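11S globulin (Wrightia tinctoria, PDB 5WXU) binds and sequesters the plant hormone auxin and probably serves as a seed storage protein, built as a hexamer of two-cupin subunits. Local coordinates at the interface of chains A and B and the interface of chains A and C. Residues are numbered along the deposited sequence; one frame, centred on the assembly and turned at random. Chains: chain A/B/C, 11S globulin.

Contacts 1 and 2 belong to the same interface, between chains A and B, and the centres of their C-alpha atoms lie about 21 Å apart. Contact 1 sets strands 362-368 and 393-399 of A, in its second cupin region, against the start of helix 231-238 of B; contact 2 brings the N-terminal segment of A to strands 198-201 and 221-224 of B. Contact 3, about 32 Å from contact 1 and 36 Å from contact 2, lies in the two-fold interface of A and C, where each contact has its twin. No residue is shared, so chain A uses separate surfaces for two neighbours in the hexamer.

Contact 1: the interface of chains A and B. Residues chain A 364, 366, 374, 395; chain B 228-230, 233.
With CG anti to the backbone N (chi1 172°) and the chain extended, A:Arg364 lies over one face of the B:Phe233 ring; B:Phe233, its CG likewise anti (chi1 -169°), turns that ring toward strands 362-368 and 393-399 of the A cupin. The two side chains run past each other in opposite directions. Guanidinium and ring lie nearly parallel, 5° apart, with A:Arg364 CZ 3.6 Å from B:Phe233 CD2. A:Leu395 CD2 sits over the centre of the other ring face, 3.8 Å from the B:Phe233 centroid, while A:Gln366 CB meets its edge. A flat aromatic side chain suits this slot because each face can be packed separately. Arginine adds charge to the stack: NH2 of A:Arg364 forms a salt bridge of 2.9 Å with OD2 of B:Asp230, on the anti lone pair of that oxygen and in the guanidinium plane, and NH1 reaches the same carboxylate oxygen through water 1. Bond and stack together fix the rotation of the guanidinium. The amide of A:Gln366 works at both ends: OE1 accepts a hydrogen bond from the backbone N of B:Asp230 at 2.9 Å, tilted from the carbonyl plane, and NE2 donates to OG1 of A:Thr374 at 3.2 Å. Beside it, A:Leu395 CD1 packs on B:Leu229 CD2 at 3.6 Å. The patch thus anchors the start of helix 231-238 of one subunit on the cupin strands of its neighbour, helping to join subunits in the hexamer.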
loop_
_atom_site.group_PDB
_atom_site.type_symbol
_atom_site.label_atom_id
_atom_site.label_comp_id
_atom_site.label_asym_id
_atom_site.label_seq_id
_atom_site.Cartn_x
_atom_site.Cartn_y
_atom_site.Cartn_z
ATOM N N ARG A 364 -8.428 -0.982 -41.768
ATOM C CA ARG A 364 -7.163 -1.565 -42.113
ATOM C C ARG A 364 -6.370 -1.539 -40.805
ATOM O O ARG A 364 -6.360 -0.533 -40.082
ATOM C CB ARG A 364 -6.468 -0.685 -43.138
ATOM C CG ARG A 364 -5.055 -1.097 -43.437
ATOM C CD ARG A 364 -4.528 -0.162 -44.519
ATOM N NE ARG A 364 -3.186 -0.611 -44.873
ATOM C CZ ARG A 364 -2.375 0.059 -45.680
ATOM N NH1 ARG A 364 -2.762 1.220 -46.175
ATOM N NH2 ARG A 364 -1.197 -0.435 -45.986
ATOM N N GLN A 366 -2.312 -2.374 -39.578
ATOM C CA GLN A 366 -0.919 -2.803 -39.836
ATOM C C GLN A 366 -0.187 -2.972 -38.527
ATOM O O GLN A 366 -0.325 -2.136 -37.631
ATOM C CB GLN A 366 -0.165 -1.844 -40.776
ATOM C CG GLN A 366 1.241 -2.415 -41.159
ATOM C CD GLN A 366 1.822 -1.796 -42.369
ATOM O OE1 GLN A 366 1.655 -0.585 -42.584
ATOM N NE2 GLN A 366 2.530 -2.622 -43.206
ATOM N N THR A 374 6.499 -6.842 -42.357
ATOM C CA THR A 374 5.293 -6.516 -41.599
ATOM C C THR A 374 4.803 -7.808 -40.963
ATOM O O THR A 374 4.937 -8.935 -41.528
ATOM C CB THR A 374 4.258 -5.863 -42.476
ATOM O OG1 THR A 374 3.177 -5.331 -41.723
ATOM C CG2 THR A 374 3.651 -6.865 -43.475
ATOM N N LEU A 395 -0.946 0.416 -36.474
ATOM C CA LEU A 395 -1.677 1.546 -37.062
ATOM C C LEU A 395 -3.043 1.055 -37.442
ATOM O O LEU A 395 -3.134 -0.064 -37.921
ATOM C CB LEU A 395 -1.027 1.903 -38.395
ATOM C CG LEU A 395 0.242 2.670 -38.459
ATOM C CD1 LEU A 395 1.400 1.687 -38.414
ATOM C CD2 LEU A 395 0.123 3.553 -39.734
ATOM N N PRO B 228 8.972 -2.169 -40.941
ATOM C CA PRO B 228 7.866 -3.109 -41.321
ATOM C C PRO B 228 6.537 -2.482 -41.579
ATOM O O PRO B 228 5.534 -3.169 -41.535
ATOM C CB PRO B 228 7.806 -4.068 -40.128
ATOM C CG PRO B 228 8.394 -3.313 -38.977
ATOM C CD PRO B 228 9.487 -2.461 -39.578
ATOM N N LEU B 229 6.479 -1.183 -41.854
ATOM C CA LEU B 229 5.255 -0.437 -42.053
ATOM C C LEU B 229 5.211 0.095 -43.505
ATOM O O LEU B 229 6.276 0.353 -44.174
ATOM C CB LEU B 229 5.206 0.724 -41.078
ATOM C CG LEU B 229 5.272 0.330 -39.576
ATOM C CD1 LEU B 229 5.251 1.520 -38.645
ATOM C CD2 LEU B 229 4.106 -0.599 -39.244
ATOM N N ASP B 230 3.992 0.323 -43.992
ATOM C CA ASP B 230 3.770 0.955 -45.302
ATOM C C ASP B 230 4.053 2.417 -45.159
ATOM O O ASP B 230 3.416 3.103 -44.378
ATOM C CB ASP B 230 2.310 0.735 -45.717
ATOM C CG ASP B 230 1.920 1.410 -47.013
ATOM O OD1 ASP B 230 2.687 2.218 -47.602
ATOM O OD2 ASP B 230 0.835 1.046 -47.491
ATOM N N PHE B 233 1.017 4.762 -45.538
ATOM C CA PHE B 233 0.038 4.621 -44.434
ATOM C C PHE B 233 0.566 5.382 -43.241
ATOM O O PHE B 233 -0.083 6.306 -42.729
ATOM C CB PHE B 233 -0.146 3.130 -44.173
ATOM C CG PHE B 233 -1.310 2.769 -43.244
ATOM C CD1 PHE B 233 -2.382 3.590 -43.040
ATOM C CD2 PHE B 233 -1.279 1.541 -42.583
ATOM C CE1 PHE B 233 -3.419 3.188 -42.193
ATOM C CE2 PHE B 233 -2.295 1.155 -41.726
ATOM C CZ PHE B 233 -3.377 1.972 -41.565
HETATM O O HOH W 1 -1.403 3.327 -47.911
#

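Contact 2: the interface of chains A and B. Residues chain A 40, 42, 44-45; chain B 194, 196, 198, 221.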
loop_
_atom_site.group_PDB
_atom_site.type_symbol
_atom_site.label_atom_id
_atom_site.label_comp_id
_atom_site.label_asym_id
_atom_site.label_seq_id
_atom_site.Cartn_x
_atom_site.Cartn_y
_atom_site.Cartn_z
ATOM N N GLY A 40 15.768 -14.638 -29.854
ATOM C CA GLY A 40 15.426 -15.630 -30.854
ATOM C C GLY A 40 14.020 -16.126 -30.618
ATOM O O GLY A 40 13.151 -15.359 -30.199
ATOM N N GLY A 42 10.700 -17.700 -29.231
ATOM C CA GLY A 42 10.015 -17.659 -27.987
ATOM C C GLY A 42 8.549 -17.702 -28.338
ATOM O O GLY A 42 8.169 -17.423 -29.471
ATOM N N CYS A 44 6.195 -15.656 -27.792
ATOM C CA CYS A 44 5.674 -14.418 -28.292
ATOM C C CYS A 44 6.523 -13.787 -29.391
ATOM O O CYS A 44 6.292 -12.630 -29.776
ATOM C CB CYS A 44 5.531 -13.434 -27.167
ATOM S SG CYS A 44 4.048 -13.684 -26.158
ATOM N N ASP A 45 7.410 -14.565 -29.977
ATOM C CA ASP A 45 8.214 -14.092 -31.140
ATOM C C ASP A 45 7.450 -14.381 -32.431
ATOM O O ASP A 45 7.717 -15.326 -33.147
ATOM C CB ASP A 45 9.588 -14.758 -31.179
ATOM C CG ASP A 45 10.470 -14.188 -32.322
ATOM O OD1 ASP A 45 10.149 -13.109 -32.824
ATOM O OD2 ASP A 45 11.499 -14.824 -32.605
ATOM N N ASP B 194 8.215 -13.112 -23.822
ATOM C CA ASP B 194 8.850 -14.358 -23.486
ATOM C C ASP B 194 10.304 -13.971 -23.113
ATOM O O ASP B 194 10.696 -12.772 -23.151
ATOM C CB ASP B 194 8.780 -15.327 -24.666
ATOM C CG ASP B 194 9.376 -14.679 -25.963
ATOM O OD1 ASP B 194 10.508 -14.201 -25.942
ATOM O OD2 ASP B 194 8.660 -14.573 -26.985
ATOM N N ASN B 196 13.310 -13.415 -23.969
ATOM C CA ASN B 196 14.260 -13.001 -25.014
ATOM C C ASN B 196 14.148 -11.505 -25.124
ATOM O O ASN B 196 13.040 -10.956 -25.056
ATOM C CB ASN B 196 13.933 -13.624 -26.380
ATOM C CG ASN B 196 13.981 -15.139 -26.359
ATOM O OD1 ASN B 196 12.916 -15.820 -26.225
ATOM N ND2 ASN B 196 15.195 -15.689 -26.379
ATOM N N ARG B 198 14.004 -7.929 -26.889
ATOM C CA ARG B 198 13.722 -7.146 -28.063
ATOM C C ARG B 198 14.304 -5.788 -27.955
ATOM O O ARG B 198 14.236 -5.127 -26.885
ATOM C CB ARG B 198 12.215 -6.940 -28.298
ATOM C CG ARG B 198 11.445 -8.096 -28.870
ATOM C CD ARG B 198 11.119 -9.140 -27.891
ATOM N NE ARG B 198 10.137 -10.124 -28.386
ATOM C CZ ARG B 198 9.987 -11.277 -27.804
ATOM N NH1 ARG B 198 10.723 -11.585 -26.762
ATOM N NH2 ARG B 198 9.133 -12.165 -28.275
ATOM N N LEU B 221 16.693 -9.973 -31.867
ATOM C CA LEU B 221 15.489 -9.263 -32.188
ATOM C C LEU B 221 15.828 -7.800 -32.060
ATOM O O LEU B 221 15.755 -7.236 -30.970
ATOM C CB LEU B 221 14.375 -9.716 -31.239
ATOM C CG LEU B 221 14.024 -11.223 -31.236
ATOM C CD1 LEU B 221 12.962 -11.574 -30.164
ATOM C CD2 LEU B 221 13.576 -11.706 -32.616
#
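OD2 of B:Asp194 accepts a hydrogen bond from the backbone N of A:Cys44 at 2.8 Å, through its anti lone pair, where the N-terminal segment of one 11S globulin subunit meets the cupin of the next. A:Cys44 belongs to the disulfide with A:Cys77, which would tether this loop to the rest of chain A. The compact part is built on a salt bridge inside chain B, which holds the carboxylate for the bond to chain A. B:Arg198 grips B:Asp194 end-on, NH1 to OD1 and NH2 to OD2, each at 2.8 Å; both oxygens are met from outside the carboxylate plane. NH1 of B:Arg198 also donates to the backbone O of B:Asn196 at 2.9 Å, and within B methyl CD1 of B:Leu221 covers the rim of one guanidinium face. OD2 therefore serves two donors, one from each subunit. CG of B:Asp194 stands between the backbone N and the carbonyl carbon (chi1 54°), a turn that presents OD2 to the loop of chain A. Shortening B:Asp194 to an alanine would remove the carboxylate, and the A:Cys44 N-H would probably lose its partner across the interface and B:Arg198 its counter-charge. Glycine suits the passing loop, since A:Gly42 CA lies 3.7 Å from B:Asp194 CG with no side chain between. The other side is looser: methyl CD2 of B:Leu221 faces the A:Asp45 carboxylate, 3.7 Å from OD1, while B:Asn196 ND2 lies 3.7 Å from A:Gly40 N.

Contact 3: the interface of chains A and C. Residues chain A 294, 297, 304; chain C 150, 294.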
loop_
_atom_site.group_PDB
_atom_site.type_symbol
_atom_site.label_atom_id
_atom_site.label_comp_id
_atom_site.label_asym_id
_atom_site.label_seq_id
_atom_site.Cartn_x
_atom_site.Cartn_y
_atom_site.Cartn_z
ATOM N N ARG A 294 -18.273 -2.821 -7.269
ATOM C CA ARG A 294 -18.863 -2.648 -8.608
ATOM C C ARG A 294 -18.152 -3.589 -9.612
ATOM O O ARG A 294 -16.958 -3.711 -9.599
ATOM C CB ARG A 294 -18.711 -1.210 -9.091
ATOM C CG ARG A 294 -19.476 -0.926 -10.370
ATOM C CD ARG A 294 -19.866 0.531 -10.513
ATOM N NE ARG A 294 -18.663 1.310 -10.407
ATOM C CZ ARG A 294 -17.848 1.690 -11.417
ATOM N NH1 ARG A 294 -18.012 1.349 -12.657
ATOM N NH2 ARG A 294 -16.805 2.423 -11.154
ATOM N N GLU A 297 -18.758 -1.408 -15.960
ATOM C CA GLU A 297 -18.951 -0.044 -16.401
ATOM C C GLU A 297 -19.414 -0.033 -17.850
ATOM O O GLU A 297 -18.916 -0.882 -18.643
ATOM C CB GLU A 297 -17.627 0.618 -16.286
ATOM C CG GLU A 297 -17.707 2.076 -16.528
ATOM C CD GLU A 297 -16.763 2.925 -15.721
ATOM O OE1 GLU A 297 -16.475 2.662 -14.532
ATOM O OE2 GLU A 297 -16.367 3.893 -16.330
ATOM N N ARG A 304 -19.149 9.281 -22.542
ATOM C CA ARG A 304 -18.228 8.567 -21.612
ATOM C C ARG A 304 -16.778 8.650 -22.207
ATOM O O ARG A 304 -15.813 8.192 -21.618
ATOM C CB ARG A 304 -18.697 7.096 -21.444
ATOM C CG ARG A 304 -17.725 6.107 -20.788
ATOM C CD ARG A 304 -17.384 6.558 -19.351
ATOM N NE ARG A 304 -16.479 5.618 -18.716
ATOM C CZ ARG A 304 -15.195 5.443 -19.060
ATOM N NH1 ARG A 304 -14.598 6.212 -19.946
ATOM N NH2 ARG A 304 -14.461 4.506 -18.447
ATOM N N LYS C 150 -11.868 17.063 -20.573
ATOM C CA LYS C 150 -13.117 16.332 -20.575
ATOM C C LYS C 150 -14.193 17.087 -19.859
ATOM O O LYS C 150 -13.958 17.651 -18.796
ATOM C CB LYS C 150 -12.927 14.965 -19.878
ATOM C CG LYS C 150 -14.219 14.188 -19.717
ATOM C CD LYS C 150 -13.994 12.720 -19.376
ATOM C CE LYS C 150 -15.293 11.951 -19.564
ATOM N NZ LYS C 150 -15.088 10.484 -19.586
ATOM N N ARG C 294 -12.419 8.521 -12.782
ATOM C CA ARG C 294 -13.841 8.629 -12.630
ATOM C C ARG C 294 -14.104 9.538 -11.455
ATOM O O ARG C 294 -13.520 9.479 -10.375
ATOM C CB ARG C 294 -14.540 7.294 -12.420
ATOM C CG ARG C 294 -16.053 7.393 -12.401
ATOM C CD ARG C 294 -16.764 6.129 -12.860
ATOM N NE ARG C 294 -18.183 6.422 -13.025
ATOM C CZ ARG C 294 -18.910 6.340 -14.144
ATOM N NH1 ARG C 294 -18.411 5.924 -15.329
ATOM N NH2 ARG C 294 -20.193 6.667 -14.055
#
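OE2 of A:Glu297 is gripped by A:Arg304 within its own chain and approached by C:Arg294 from the neighbour, in an arginine-glutamate cluster between two subunits of this 11S globulin, a two-cupin storage protein. A:Arg304 binds side-on, with NE and NH2 each 2.9 Å from OE2; NE meets the anti lone pair of OE2, whereas NH2 comes from above the carboxylate plane. The other oxygen, OE1, accepts a hydrogen bond from NH1 of A:Arg294 at 2.8 Å, on its anti side and somewhat out of plane. A bend in A:Arg294 at chi3 (55°) folds its guanidinium back toward this glutamate. Two arginines of chain A therefore hold the carboxylate from both ends and limit its rotation, positioning it for the partner chain. C:Arg294, nearly straight along its aliphatic part with CG anti to its backbone N (chi1 -174°), runs antiparallel alongside A:Glu297 and forms a salt bridge from NH1 to OE2 at 3.1 Å. The hydrogen bond in this pair is weak and bent, 134° at the hydrogen, and the guanidinium and carboxylate planes are steeply turned. Arginine suits this position because its length carries a charge across the subunit boundary; glutamate can offer separate oxygens to different donors, and its negative charge would offset the arginines gathered around it. Further along, the extended C:Lys150 brings NZ to the backbone O of A:Arg304 at 3.1 Å, a weak bond at the end of the 3-10 helix 302-304.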